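Local atomic coordinates of beta-lactamase/D-alanine Carboxypeptidase (PDB entry 3RJU), a protein that probably acts on beta-lactams or D-alanyl peptides as a serine enzyme of the beta-lactamase and penicillin-binding protein family. Residues Q8-Y13 / L28-N33; R257-Y262 / M315-N320; K272-A277 / G286-A291; P297-K302 / Q344-L349. One frame throughout, in Å; residues are numbered along the deposited sequence. Where two conformers were deposited one is given.

Interaction 1 (Q8-Y13 / L28-N33); sequences QIVDQY and LVVIDN
Helix 6-20 packs on the antiparallel sheet of the alpha-beta sandwich through Val10, which meets Leu28 and Val30 of strand 25-32. The contact is small, apolar and buried. Val10 works with both of its methyls. CG1 meets CD2 of Leu28 tip to tip, and the gap between Val10 CG1 and Leu28 CD2 is 4.0 Å. The other branch goes to Val30: Val10 CG2 lies 3.8 Å from Val30 CG2 and 3.9 Å from Val30 CG1. The one methyl thus sits against both branches of Val30. Here the two side chains run alongside each other in opposite directions. The torsions sort these roles. Val10 has chi1 of 172°, which sets CG1 opposite the backbone N and leaves CG2 beside that N. One valine can therefore fork over two residues of the strand. Leu28 and Val30 are two apart in a strand, so both point their CB toward the helix. The nearest CA atoms are those of Val10 and Val30, 7.8 Å apart. Helix and strand touch through side chains alone. Around the contact, Val10 also leans on Val37 and Arg39 of strand 35-42, and Asp11 forms a salt bridge with Arg39. On the other flank of the strand lies 321-328, whose Val323 touches Leu28 and Val30. Helix 336-349 adds Leu349, which packs on Val30.

Interaction 2 (R257-Y262 / M315-N320); sequences REQALY and MVPEKN
Gln259 reaches from the end of helix 255-258 to Met315 near the end of strand 309-316 and Pro317 just past it. Its side-chain amide makes the whole contact. The tighter part is where NE2 of the amide meets buried Met315. NE2 of Gln259 comes 3.4 Å from SE of Met315, a selenomethionine here. Met315 was modelled in two conformers, so the closeness of this approach is doubtful in detail. The same nitrogen packs on the indole of Trp287, with Gln259 NE2 3.4 Å from Trp287 CZ2. Met300 of strand 299-306 touches both Gln259 and Met315 and closes this side further. The looser part involves Pro317, which is partly exposed, as is Gln259. OE1 of Gln259 lies 3.5 Å from CG of Pro317 and 4.0 Å from its CB. These are plain van der Waals contacts of an oxygen with ring carbons. The Gln259 chain spans the gap because it runs extended beyond CG, with chi2 at -169°. The backbones stay far apart, with 9.6 Å between CA of Gln259 and CA of Pro317. Past the proline the chain is solvent-exposed at Glu318 and Lys319. Gln259 is the first residue to leave helical geometry after 255-258, while Pro317 starts a 3-10 turn after its strand. The contact is thus plain loop-to-sheet packing. It joins a helix end to the turn between strands 309-316 and 321-328 of the alpha-beta sandwich.

Interaction 3 (K272-A277 / G286-A291); sequences KGMDVA and GWVYMA
The peptide carbonyl of Ala277 is the flat group that meets the other segment: its O lies 3.5 Å from SE of Met290, a selenomethionine. In segment 286-291 the Tyr289 ring has the backbone N of Ala291 above one face, near the ring's margin rather than over its centre, and Trp287 packs edge-to-face with Phe243. The fold element is strand 288-290 of the antiparallel sheet, faced by the loop that leads from strand 270-272 to strand 282-284. Val288 and Met290 lie on the same side of that strand, both with CB toward the loop. The four residues that touch are buried. The backbones themselves do not touch; the closest CA pair, Met274 and Val288, is 7.8 Å apart. Sheet neighbours close in from the side: Gln301 of strand 299-306 touches Val288 and Met290, and Tyr312 of strand 309-316 touches Ala277 and Met290. Helix 336-349 covers the far end, with Ser339 on Ala277 and Asn343 on Met290. Met274 also touches residues of the SxxK-type group that probably forms the active site, so the loop seems to lie beside it. Met274, another selenomethionine, needs a bent chain to reach the strand. Its chi2 of -48° and chi3 of -53° fold the tip over, and the Met274 CE methyl comes to 3.8 Å from CG2 of Val288.

Interaction 4 (P297-K302 / Q344-L349); sequences PGIMQK and QLVAEL
Val346 has chi1 of 168°, which swings CG1 away from its backbone N and turns it out of the helix toward Pro297 and Ile299. Ile299 has chi1 of -71°, so its CG1 lies beside the backbone N and reaches back to the same methyl. One methyl therefore serves two partners. CG1 of Val346 is 4.0 Å from CG of Pro297, and the two side chains cross at a slant. The same Val346 CG1 lies 4.4 Å from CG1 of Ile299, a looser touch. The closest packing is at the next helix residue, Ala347. There CD of Pro297 rests 3.8 Å from CB of Ala347, and at the same distance from its CA. The small alanine lets the proline ring come down on the helix backbone, and CA of Pro297 and CA of Ala347 are 6.0 Å apart. The contact is apolar throughout. Pro297 is partly exposed, while Ile299, Val346 and Ala347 are buried. Strand 309-316 fills in beside them: Val316 touches Pro297 and Val346, and Ala314 touches Ile299. Farther along the strand, Lys302 NZ is hydrogen-bonded to Tyr159 OH, and the Lys302 side chain touches Ser62. These residues match the lysine of a KTG-type motif, the YxN tyrosine and the SxxK serine, so the strand probably edges the active site. A C-terminal helix laid over one face of the antiparallel sheet is typical of the serine beta-lactamase and DD-peptidase fold.

How the interactions relate
All four contacts draw on one antiparallel sheet. Interactions 1, 3 and 4 are buried; interaction 2 is only partly so. Interactions 1 and 4 each set a helix against the sheet, and their helices also pack together, as Ile9 touches Glu348 and Leu349. Both are purely apolar. Interactions 2 and 3 instead bring chain from outside regular structure to the sheet. Interaction 2 uses an amide beside selenium and proline carbons. Interaction 3 mixes methyl packing with a carbonyl near selenium. Strands tie the set together: 288-290 pairs with 299-306, which pairs with 309-316. Interactions 1 and 2 meet at the Asn33-Asn320 backbone pair. The strand of interaction 4 also carries Lys302, the lysine of the KTG-like pattern.

Interaction 1 (Q8-Y13 / L28-N33)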
loop_
_atom_site.group_PDB
_atom_site.type_symbol
_atom_site.label_atom_id
_atom_site.label_comp_id
_atom_site.label_asym_id
_atom_site.label_seq_id
_atom_site.Cartn_x
_atom_site.Cartn_y
_atom_site.Cartn_z
ATOM N N GLN A 8 11.410 16.505 18.924
ATOM C CA GLN A 8 12.556 17.243 18.396
ATOM C C GLN A 8 13.265 16.502 17.239
ATOM O O GLN A 8 13.739 17.132 16.277
ATOM C CB GLN A 8 13.542 17.611 19.521
ATOM C CG GLN A 8 13.043 18.688 20.508
ATOM C CD GLN A 8 12.048 18.162 21.547
ATOM O OE1 GLN A 8 11.792 16.957 21.627
ATOM N NE2 GLN A 8 11.505 19.066 22.360
ATOM N N ILE A 9 13.342 15.174 17.314
ATOM C CA ILE A 9 13.927 14.416 16.219
ATOM C C ILE A 9 13.046 14.535 14.969
ATOM O O ILE A 9 13.543 14.763 13.851
ATOM C CB ILE A 9 14.143 12.945 16.618
ATOM C CG1 ILE A 9 15.231 12.838 17.699
ATOM C CG2 ILE A 9 14.505 12.095 15.377
ATOM C CD1 ILE A 9 15.307 11.462 18.391
ATOM N N VAL A 10 11.735 14.411 15.147
ATOM C CA VAL A 10 10.839 14.583 14.013
ATOM C C VAL A 10 11.042 15.960 13.376
ATOM O O VAL A 10 11.096 16.085 12.145
ATOM C CB VAL A 10 9.362 14.354 14.405
ATOM C CG1 VAL A 10 8.425 14.723 13.250
ATOM C CG2 VAL A 10 9.144 12.883 14.807
ATOM N N ASP A 11 11.171 16.981 14.221
ATOM C CA ASP A 11 11.388 18.342 13.728
ATOM C C ASP A 11 12.708 18.547 12.987
ATOM O O ASP A 11 12.841 19.493 12.220
ATOM C CB ASP A 11 11.306 19.343 14.876
ATOM C CG ASP A 11 9.900 19.522 15.386
ATOM O OD1 ASP A 11 8.942 19.193 14.648
ATOM O OD2 ASP A 11 9.763 20.008 16.528
ATOM N N GLN A 12 13.693 17.697 13.246
ATOM C CA GLN A 12 14.939 17.740 12.484
ATOM C C GLN A 12 14.732 17.385 11.009
ATOM O O GLN A 12 15.543 17.763 10.160
ATOM C CB GLN A 12 15.976 16.791 13.090
ATOM C CG GLN A 12 16.484 17.172 14.463
ATOM C CD GLN A 12 17.279 16.024 15.085
ATOM O OE1 GLN A 12 17.681 15.094 14.386
ATOM N NE2 GLN A 12 17.480 16.072 16.388
ATOM N N TYR A 13 13.648 16.664 10.706
ATOM C CA TYR A 13 13.430 16.109 9.369
ATOM C C TYR A 13 12.195 16.598 8.651
ATOM O O TYR A 13 12.192 16.666 7.424
ATOM C CB TYR A 13 13.376 14.566 9.418
ATOM C CG TYR A 13 14.747 13.989 9.670
ATOM C CD1 TYR A 13 15.598 13.709 8.617
ATOM C CD2 TYR A 13 15.213 13.788 10.974
ATOM C CE1 TYR A 13 16.859 13.223 8.826
ATOM C CE2 TYR A 13 16.500 13.284 11.200
ATOM C CZ TYR A 13 17.308 13.007 10.111
ATOM O OH TYR A 13 18.578 12.529 10.310
ATOM N N LEU A 28 2.477 14.119 7.891
ATOM C CA LEU A 28 3.458 13.166 8.398
ATOM C C LEU A 28 2.948 12.630 9.735
ATOM O O LEU A 28 2.558 13.414 10.621
ATOM C CB LEU A 28 4.815 13.871 8.610
ATOM C CG LEU A 28 5.967 13.021 9.168
ATOM C CD1 LEU A 28 6.467 11.994 8.158
ATOM C CD2 LEU A 28 7.111 13.948 9.573
ATOM N N VAL A 29 2.959 11.305 9.879
ATOM C CA VAL A 29 2.492 10.653 11.086
ATOM C C VAL A 29 3.613 9.764 11.577
ATOM O O VAL A 29 4.067 8.865 10.851
ATOM C CB VAL A 29 1.256 9.756 10.817
ATOM C CG1 VAL A 29 0.838 9.012 12.096
ATOM C CG2 VAL A 29 0.101 10.594 10.268
ATOM N N VAL A 30 4.050 10.002 12.813
ATOM C CA VAL A 30 5.134 9.231 13.398
ATOM C C VAL A 30 4.633 8.552 14.663
ATOM O O VAL A 30 4.088 9.215 15.555
ATOM C CB VAL A 30 6.349 10.141 13.748
ATOM C CG1 VAL A 30 7.480 9.329 14.383
ATOM C CG2 VAL A 30 6.852 10.872 12.504
ATOM N N ILE A 31 4.831 7.238 14.753
ATOM C CA ILE A 31 4.522 6.504 15.970
ATOM C C ILE A 31 5.822 5.942 16.491
ATOM O O ILE A 31 6.532 5.269 15.763
ATOM C CB ILE A 31 3.536 5.342 15.730
ATOM C CG1 ILE A 31 2.185 5.878 15.262
ATOM C CG2 ILE A 31 3.365 4.521 17.027
ATOM C CD1 ILE A 31 1.184 4.817 14.787
ATOM N N ASP A 32 6.135 6.221 17.753
ATOM C CA ASP A 32 7.364 5.728 18.355
ATOM C C ASP A 32 7.008 5.298 19.768
ATOM O O ASP A 32 6.933 6.120 20.680
ATOM C CB ASP A 32 8.427 6.828 18.344
ATOM C CG ASP A 32 9.777 6.354 18.869
ATOM O OD1 ASP A 32 9.826 5.429 19.715
ATOM O OD2 ASP A 32 10.798 6.937 18.449
ATOM N N ASN A 33 6.768 4.001 19.942
ATOM C CA ASN A 33 6.282 3.462 21.215
ATOM C C ASN A 33 5.050 4.238 21.690
ATOM O O ASN A 33 4.007 4.194 21.039
ATOM C CB ASN A 33 7.395 3.454 22.265
ATOM C CG ASN A 33 7.059 2.589 23.481
ATOM O OD1 ASN A 33 6.147 1.754 23.450
ATOM N ND2 ASN A 33 7.807 2.787 24.562
#

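Interaction 2 (R257-Y262 / M315-N320)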
loop_
_atom_site.group_PDB
_atom_site.type_symbol
_atom_site.label_atom_id
_atom_site.label_comp_id
_atom_site.label_asym_id
_atom_site.label_seq_id
_atom_site.Cartn_x
_atom_site.Cartn_y
_atom_site.Cartn_z
ATOM N N ARG A 257 2.172 -12.420 10.744
ATOM C CA ARG A 257 1.855 -13.151 9.517
ATOM C C ARG A 257 1.762 -12.183 8.347
ATOM O O ARG A 257 2.193 -12.484 7.234
ATOM C CB ARG A 257 0.560 -13.957 9.671
ATOM C CG ARG A 257 0.751 -15.264 10.438
ATOM C CD ARG A 257 -0.562 -16.014 10.588
ATOM N NE ARG A 257 -1.295 -15.568 11.772
ATOM C CZ ARG A 257 -2.474 -14.957 11.761
ATOM N NH1 ARG A 257 -3.092 -14.678 10.608
ATOM N NH2 ARG A 257 -3.018 -14.598 12.915
ATOM N N GLU A 258 1.215 -10.996 8.591
ATOM C CA GLU A 258 1.085 -10.033 7.503
ATOM C C GLU A 258 2.431 -9.584 6.987
ATOM O O GLU A 258 2.553 -9.262 5.812
ATOM C CB GLU A 258 0.287 -8.820 7.945
ATOM C CG GLU A 258 -1.209 -9.104 8.057
ATOM C CD GLU A 258 -1.974 -7.924 8.603
ATOM O OE1 GLU A 258 -1.699 -6.780 8.179
ATOM O OE2 GLU A 258 -2.850 -8.136 9.468
ATOM N N GLN A 259 3.430 -9.568 7.870
ATOM C CA GLN A 259 4.765 -9.062 7.524
ATOM C C GLN A 259 5.778 -10.169 7.270
ATOM O O GLN A 259 6.980 -9.913 7.153
ATOM C CB GLN A 259 5.253 -8.083 8.605
ATOM C CG GLN A 259 4.388 -6.844 8.642
ATOM C CD GLN A 259 4.963 -5.728 9.486
ATOM O OE1 GLN A 259 5.460 -5.959 10.589
ATOM N NE2 GLN A 259 4.893 -4.498 8.967
ATOM N N ALA A 260 5.284 -11.397 7.143
ATOM C CA ALA A 260 6.157 -12.526 6.834
ATOM C C ALA A 260 6.799 -12.334 5.464
ATOM O O ALA A 260 6.164 -11.855 4.511
ATOM C CB ALA A 260 5.370 -13.831 6.865
ATOM N N LEU A 261 8.062 -12.720 5.360
ATOM C CA LEU A 261 8.787 -12.575 4.116
ATOM C C LEU A 261 8.832 -13.897 3.375
ATOM O O LEU A 261 9.061 -14.942 3.981
ATOM C CB LEU A 261 10.194 -12.099 4.398
ATOM C CG LEU A 261 10.180 -10.725 5.066
ATOM C CD1 LEU A 261 11.577 -10.390 5.496
ATOM C CD2 LEU A 261 9.627 -9.662 4.115
ATOM N N TYR A 262 8.650 -13.834 2.061
ATOM C CA TYR A 262 8.509 -15.038 1.238
ATOM C C TYR A 262 9.595 -15.248 0.209
ATOM O O TYR A 262 9.893 -16.401 -0.147
ATOM C CB TYR A 262 7.127 -15.102 0.579
ATOM C CG TYR A 262 6.066 -15.478 1.575
ATOM C CD1 TYR A 262 5.696 -16.808 1.773
ATOM C CD2 TYR A 262 5.486 -14.515 2.390
ATOM C CE1 TYR A 262 4.735 -17.155 2.713
ATOM C CE2 TYR A 262 4.512 -14.851 3.327
ATOM C CZ TYR A 262 4.155 -16.169 3.502
ATOM O OH TYR A 262 3.208 -16.500 4.440
HETATM N N MSE A 315 8.725 1.197 8.623
HETATM C CA MSE A 315 8.698 0.916 10.040
HETATM C C MSE A 315 9.740 -0.089 10.454
HETATM O O MSE A 315 10.247 -0.870 9.637
HETATM C CB MSE A 315 7.316 0.447 10.479
HETATM C CG MSE A 315 6.901 -0.877 9.884
HETATM SE SE MSE A 315 5.327 -1.625 10.761
HETATM C CE MSE A 315 3.971 -0.352 10.162
ATOM N N VAL A 316 10.038 -0.055 11.746
ATOM C CA VAL A 316 10.983 -0.963 12.357
ATOM C C VAL A 316 10.192 -1.601 13.495
ATOM O O VAL A 316 10.179 -1.097 14.615
ATOM C CB VAL A 316 12.237 -0.214 12.887
ATOM C CG1 VAL A 316 13.233 -1.201 13.501
ATOM C CG2 VAL A 316 12.891 0.566 11.763
ATOM N N PRO A 317 9.462 -2.677 13.185
ATOM C CA PRO A 317 8.473 -3.180 14.138
ATOM C C PRO A 317 9.070 -3.585 15.482
ATOM O O PRO A 317 8.434 -3.406 16.508
ATOM C CB PRO A 317 7.870 -4.399 13.417
ATOM C CG PRO A 317 8.099 -4.124 11.974
ATOM C CD PRO A 317 9.398 -3.386 11.888
ATOM N N GLU A 318 10.288 -4.106 15.461
ATOM C CA GLU A 318 10.916 -4.571 16.687
ATOM C C GLU A 318 11.162 -3.417 17.655
ATOM O O GLU A 318 11.251 -3.634 18.866
ATOM C CB GLU A 318 12.216 -5.322 16.377
ATOM C CG GLU A 318 13.236 -4.499 15.625
ATOM C CD GLU A 318 13.226 -4.719 14.113
ATOM O OE1 GLU A 318 12.140 -4.757 13.462
ATOM O OE2 GLU A 318 14.341 -4.846 13.578
ATOM N N LYS A 319 11.254 -2.200 17.116
ATOM C CA LYS A 319 11.498 -1.002 17.928
ATOM C C LYS A 319 10.231 -0.160 18.079
ATOM O O LYS A 319 10.292 0.953 18.617
ATOM C CB LYS A 319 12.597 -0.111 17.326
ATOM C CG LYS A 319 13.959 -0.745 17.151
ATOM C CD LYS A 319 14.601 -1.136 18.439
ATOM C CE LYS A 319 15.968 -1.759 18.163
ATOM N NZ LYS A 319 16.810 -0.776 17.432
ATOM N N ASN A 320 9.092 -0.680 17.608
ATOM C CA ASN A 320 7.807 0.011 17.760
ATOM C C ASN A 320 7.806 1.388 17.126
ATOM O O ASN A 320 7.223 2.330 17.688
ATOM C CB ASN A 320 7.438 0.132 19.235
ATOM C CG ASN A 320 7.365 -1.213 19.906
ATOM O OD1 ASN A 320 6.856 -2.185 19.328
ATOM N ND2 ASN A 320 7.905 -1.290 21.108
#

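Interaction 3 (K272-A277 / G286-A291)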
loop_
_atom_site.group_PDB
_atom_site.type_symbol
_atom_site.label_atom_id
_atom_site.label_comp_id
_atom_site.label_asym_id
_atom_site.label_seq_id
_atom_site.Cartn_x
_atom_site.Cartn_y
_atom_site.Cartn_z
ATOM N N LYS A 272 11.719 -6.551 -10.865
ATOM C CA LYS A 272 11.412 -5.325 -11.586
ATOM C C LYS A 272 10.384 -4.541 -10.800
ATOM O O LYS A 272 9.360 -5.092 -10.378
ATOM C CB LYS A 272 10.839 -5.636 -12.965
ATOM C CG LYS A 272 10.437 -4.374 -13.730
ATOM C CD LYS A 272 9.724 -4.683 -15.028
ATOM C CE LYS A 272 9.535 -3.393 -15.809
ATOM N NZ LYS A 272 9.109 -3.648 -17.195
ATOM N N GLY A 273 10.637 -3.248 -10.617
ATOM C CA GLY A 273 9.646 -2.399 -9.999
ATOM C C GLY A 273 9.597 -2.441 -8.484
ATOM O O GLY A 273 8.676 -1.875 -7.904
HETATM N N MSE A 274 10.575 -3.091 -7.850
HETATM C CA MSE A 274 10.532 -3.314 -6.400
HETATM C C MSE A 274 11.412 -2.372 -5.595
HETATM O O MSE A 274 11.345 -2.384 -4.365
HETATM C CB MSE A 274 10.960 -4.750 -6.047
HETATM C CG MSE A 274 10.162 -5.862 -6.744
HETATM SE SE MSE A 274 8.218 -5.670 -6.679
HETATM C CE MSE A 274 7.977 -5.449 -4.735
ATOM N N ASP A 275 12.232 -1.575 -6.282
ATOM C CA ASP A 275 13.313 -0.858 -5.610
ATOM C C ASP A 275 13.094 0.657 -5.499
ATOM O O ASP A 275 14.058 1.437 -5.405
ATOM C CB ASP A 275 14.629 -1.161 -6.309
ATOM C CG ASP A 275 14.937 -2.654 -6.351
ATOM O OD1 ASP A 275 14.695 -3.351 -5.336
ATOM O OD2 ASP A 275 15.401 -3.130 -7.414
ATOM N N VAL A 276 11.828 1.065 -5.490
ATOM C CA VAL A 276 11.487 2.489 -5.550
ATOM C C VAL A 276 12.061 3.294 -4.374
ATOM O O VAL A 276 12.510 4.428 -4.556
ATOM C CB VAL A 276 9.956 2.675 -5.682
ATOM C CG1 VAL A 276 9.547 4.172 -5.605
ATOM C CG2 VAL A 276 9.466 2.015 -6.982
ATOM N N ALA A 277 12.063 2.705 -3.180
ATOM C CA ALA A 277 12.550 3.404 -1.995
ATOM C C ALA A 277 13.941 2.910 -1.580
ATOM O O ALA A 277 14.447 3.274 -0.519
ATOM C CB ALA A 277 11.572 3.234 -0.854
ATOM N N GLY A 286 3.073 -7.811 -0.234
ATOM C CA GLY A 286 3.037 -6.376 -0.472
ATOM C C GLY A 286 4.197 -5.661 0.204
ATOM O O GLY A 286 4.880 -4.857 -0.424
ATOM N N TRP A 287 4.391 -5.917 1.495
ATOM C CA TRP A 287 5.513 -5.350 2.237
ATOM C C TRP A 287 6.827 -5.659 1.538
ATOM O O TRP A 287 7.003 -6.740 0.959
ATOM C CB TRP A 287 5.570 -5.947 3.646
ATOM C CG TRP A 287 4.439 -5.526 4.505
ATOM C CD1 TRP A 287 3.270 -6.223 4.761
ATOM C CD2 TRP A 287 4.346 -4.301 5.248
ATOM N NE1 TRP A 287 2.463 -5.479 5.610
ATOM C CE2 TRP A 287 3.103 -4.305 5.918
ATOM C CE3 TRP A 287 5.191 -3.185 5.391
ATOM C CZ2 TRP A 287 2.698 -3.255 6.745
ATOM C CZ3 TRP A 287 4.784 -2.149 6.210
ATOM C CH2 TRP A 287 3.548 -2.189 6.875
ATOM N N VAL A 288 7.754 -4.712 1.631
ATOM C CA VAL A 288 9.094 -4.867 1.110
ATOM C C VAL A 288 10.067 -4.648 2.254
ATOM O O VAL A 288 9.933 -3.670 3.004
ATOM C CB VAL A 288 9.370 -3.843 -0.010
ATOM C CG1 VAL A 288 10.878 -3.839 -0.421
ATOM C CG2 VAL A 288 8.476 -4.137 -1.214
ATOM N N TYR A 289 11.059 -5.535 2.370
ATOM C CA TYR A 289 12.050 -5.419 3.427
ATOM C C TYR A 289 13.374 -4.958 2.855
ATOM O O TYR A 289 13.837 -5.484 1.842
ATOM C CB TYR A 289 12.251 -6.755 4.148
ATOM C CG TYR A 289 13.377 -6.728 5.154
ATOM C CD1 TYR A 289 13.250 -6.016 6.339
ATOM C CD2 TYR A 289 14.565 -7.423 4.923
ATOM C CE1 TYR A 289 14.283 -5.981 7.271
ATOM C CE2 TYR A 289 15.610 -7.394 5.850
ATOM C CZ TYR A 289 15.453 -6.680 7.024
ATOM O OH TYR A 289 16.470 -6.634 7.951
HETATM N N MSE A 290 13.963 -3.956 3.502
HETATM C CA MSE A 290 15.312 -3.498 3.177
HETATM C C MSE A 290 16.201 -3.783 4.367
HETATM O O MSE A 290 15.913 -3.331 5.484
HETATM C CB MSE A 290 15.307 -1.993 2.869
HETATM C CG MSE A 290 14.358 -1.618 1.727
HETATM SE SE MSE A 290 14.462 0.230 1.159
HETATM C CE MSE A 290 14.197 1.125 2.862
ATOM N N ALA A 291 17.269 -4.551 4.149
ATOM C CA ALA A 291 18.184 -4.881 5.237
ATOM C C ALA A 291 18.998 -3.658 5.663
ATOM O O ALA A 291 19.175 -2.729 4.880
ATOM C CB ALA A 291 19.115 -5.988 4.823
#

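Interaction 4 (P297-K302 / Q344-L349)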
loop_
_atom_site.group_PDB
_atom_site.type_symbol
_atom_site.label_atom_id
_atom_site.label_comp_id
_atom_site.label_asym_id
_atom_site.label_seq_id
_atom_site.Cartn_x
_atom_site.Cartn_y
_atom_site.Cartn_z
ATOM N N PRO A 297 18.599 1.441 9.326
ATOM C CA PRO A 297 18.226 0.169 9.950
ATOM C C PRO A 297 17.467 -0.728 8.970
ATOM O O PRO A 297 17.188 -0.297 7.851
ATOM C CB PRO A 297 17.303 0.610 11.082
ATOM C CG PRO A 297 16.629 1.844 10.550
ATOM C CD PRO A 297 17.696 2.542 9.718
ATOM N N GLY A 298 17.169 -1.960 9.376
ATOM C CA GLY A 298 16.309 -2.827 8.587
ATOM C C GLY A 298 14.906 -2.270 8.660
ATOM O O GLY A 298 14.392 -2.000 9.746
ATOM N N ILE A 299 14.296 -2.085 7.495
ATOM C CA ILE A 299 13.043 -1.369 7.385
ATOM C C ILE A 299 12.031 -2.179 6.587
ATOM O O ILE A 299 12.354 -2.716 5.525
ATOM C CB ILE A 299 13.287 -0.007 6.669
ATOM C CG1 ILE A 299 14.053 0.951 7.604
ATOM C CG2 ILE A 299 11.960 0.614 6.180
ATOM C CD1 ILE A 299 14.590 2.202 6.904
HETATM N N MSE A 300 10.816 -2.277 7.125
HETATM C CA MSE A 300 9.659 -2.808 6.414
HETATM C C MSE A 300 8.923 -1.614 5.834
HETATM O O MSE A 300 8.581 -0.676 6.572
HETATM C CB MSE A 300 8.717 -3.543 7.385
HETATM C CG MSE A 300 9.274 -4.822 7.923
HETATM SE SE MSE A 300 9.381 -6.183 6.535
HETATM C CE MSE A 300 7.531 -6.644 6.439
ATOM N N GLN A 301 8.644 -1.651 4.535
ATOM C CA GLN A 301 8.085 -0.473 3.887
ATOM C C GLN A 301 7.162 -0.773 2.711
ATOM O O GLN A 301 7.092 -1.909 2.212
ATOM C CB GLN A 301 9.211 0.513 3.485
ATOM C CG GLN A 301 10.335 -0.067 2.613
ATOM C CD GLN A 301 10.023 -0.096 1.096
ATOM O OE1 GLN A 301 8.884 0.106 0.658
ATOM N NE2 GLN A 301 11.048 -0.328 0.302
ATOM N N LYS A 302 6.421 0.254 2.300
ATOM C CA LYS A 302 5.642 0.199 1.066
ATOM C C LYS A 302 5.562 1.608 0.495
ATOM O O LYS A 302 5.375 2.573 1.239
ATOM C CB LYS A 302 4.222 -0.321 1.307
ATOM C CG LYS A 302 3.389 -0.423 0.007
ATOM C CD LYS A 302 3.929 -1.537 -0.915
ATOM C CE LYS A 302 3.289 -1.518 -2.316
ATOM N NZ LYS A 302 3.966 -0.549 -3.236
ATOM N N GLN A 344 15.818 8.313 6.698
ATOM C CA GLN A 344 16.780 8.950 7.582
ATOM C C GLN A 344 16.163 9.348 8.918
ATOM O O GLN A 344 16.816 9.247 9.959
ATOM C CB GLN A 344 17.424 10.145 6.890
ATOM C CG GLN A 344 18.296 9.706 5.744
ATOM C CD GLN A 344 18.789 10.854 4.906
ATOM O OE1 GLN A 344 18.810 12.004 5.355
ATOM N NE2 GLN A 344 19.196 10.555 3.677
ATOM N N LEU A 345 14.913 9.808 8.890
ATOM C CA LEU A 345 14.181 10.066 10.129
ATOM C C LEU A 345 14.086 8.781 10.966
ATOM O O LEU A 345 14.356 8.783 12.168
ATOM C CB LEU A 345 12.784 10.611 9.827
ATOM C CG LEU A 345 11.801 10.727 11.010
ATOM C CD1 LEU A 345 12.354 11.585 12.159
ATOM C CD2 LEU A 345 10.477 11.285 10.515
ATOM N N VAL A 346 13.696 7.684 10.319
ATOM C CA VAL A 346 13.569 6.405 11.018
ATOM C C VAL A 346 14.925 6.014 11.630
ATOM O O VAL A 346 14.996 5.533 12.768
ATOM C CB VAL A 346 13.036 5.299 10.076
ATOM C CG1 VAL A 346 13.193 3.926 10.707
ATOM C CG2 VAL A 346 11.568 5.557 9.743
ATOM N N ALA A 347 15.999 6.266 10.893
ATOM C CA ALA A 347 17.342 5.929 11.373
ATOM C C ALA A 347 17.686 6.720 12.642
ATOM O O ALA A 347 18.316 6.188 13.566
ATOM C CB ALA A 347 18.389 6.185 10.291
ATOM N N GLU A 348 17.271 7.986 12.695
ATOM C CA GLU A 348 17.510 8.771 13.901
ATOM C C GLU A 348 16.619 8.286 15.058
ATOM O O GLU A 348 17.063 8.215 16.205
ATOM C CB GLU A 348 17.315 10.267 13.636
ATOM C CG GLU A 348 17.713 11.166 14.840
ATOM C CD GLU A 348 19.197 11.080 15.210
ATOM O OE1 GLU A 348 20.025 10.810 14.313
ATOM O OE2 GLU A 348 19.531 11.295 16.405
ATOM N N LEU A 349 15.368 7.935 14.751
ATOM C CA LEU A 349 14.447 7.485 15.782
ATOM C C LEU A 349 14.883 6.180 16.445
ATOM O O LEU A 349 14.620 5.979 17.631
ATOM C CB LEU A 349 13.013 7.378 15.255
ATOM C CG LEU A 349 12.303 8.675 14.879
ATOM C CD1 LEU A 349 11.039 8.363 14.085
ATOM C CD2 LEU A 349 11.972 9.546 16.107
#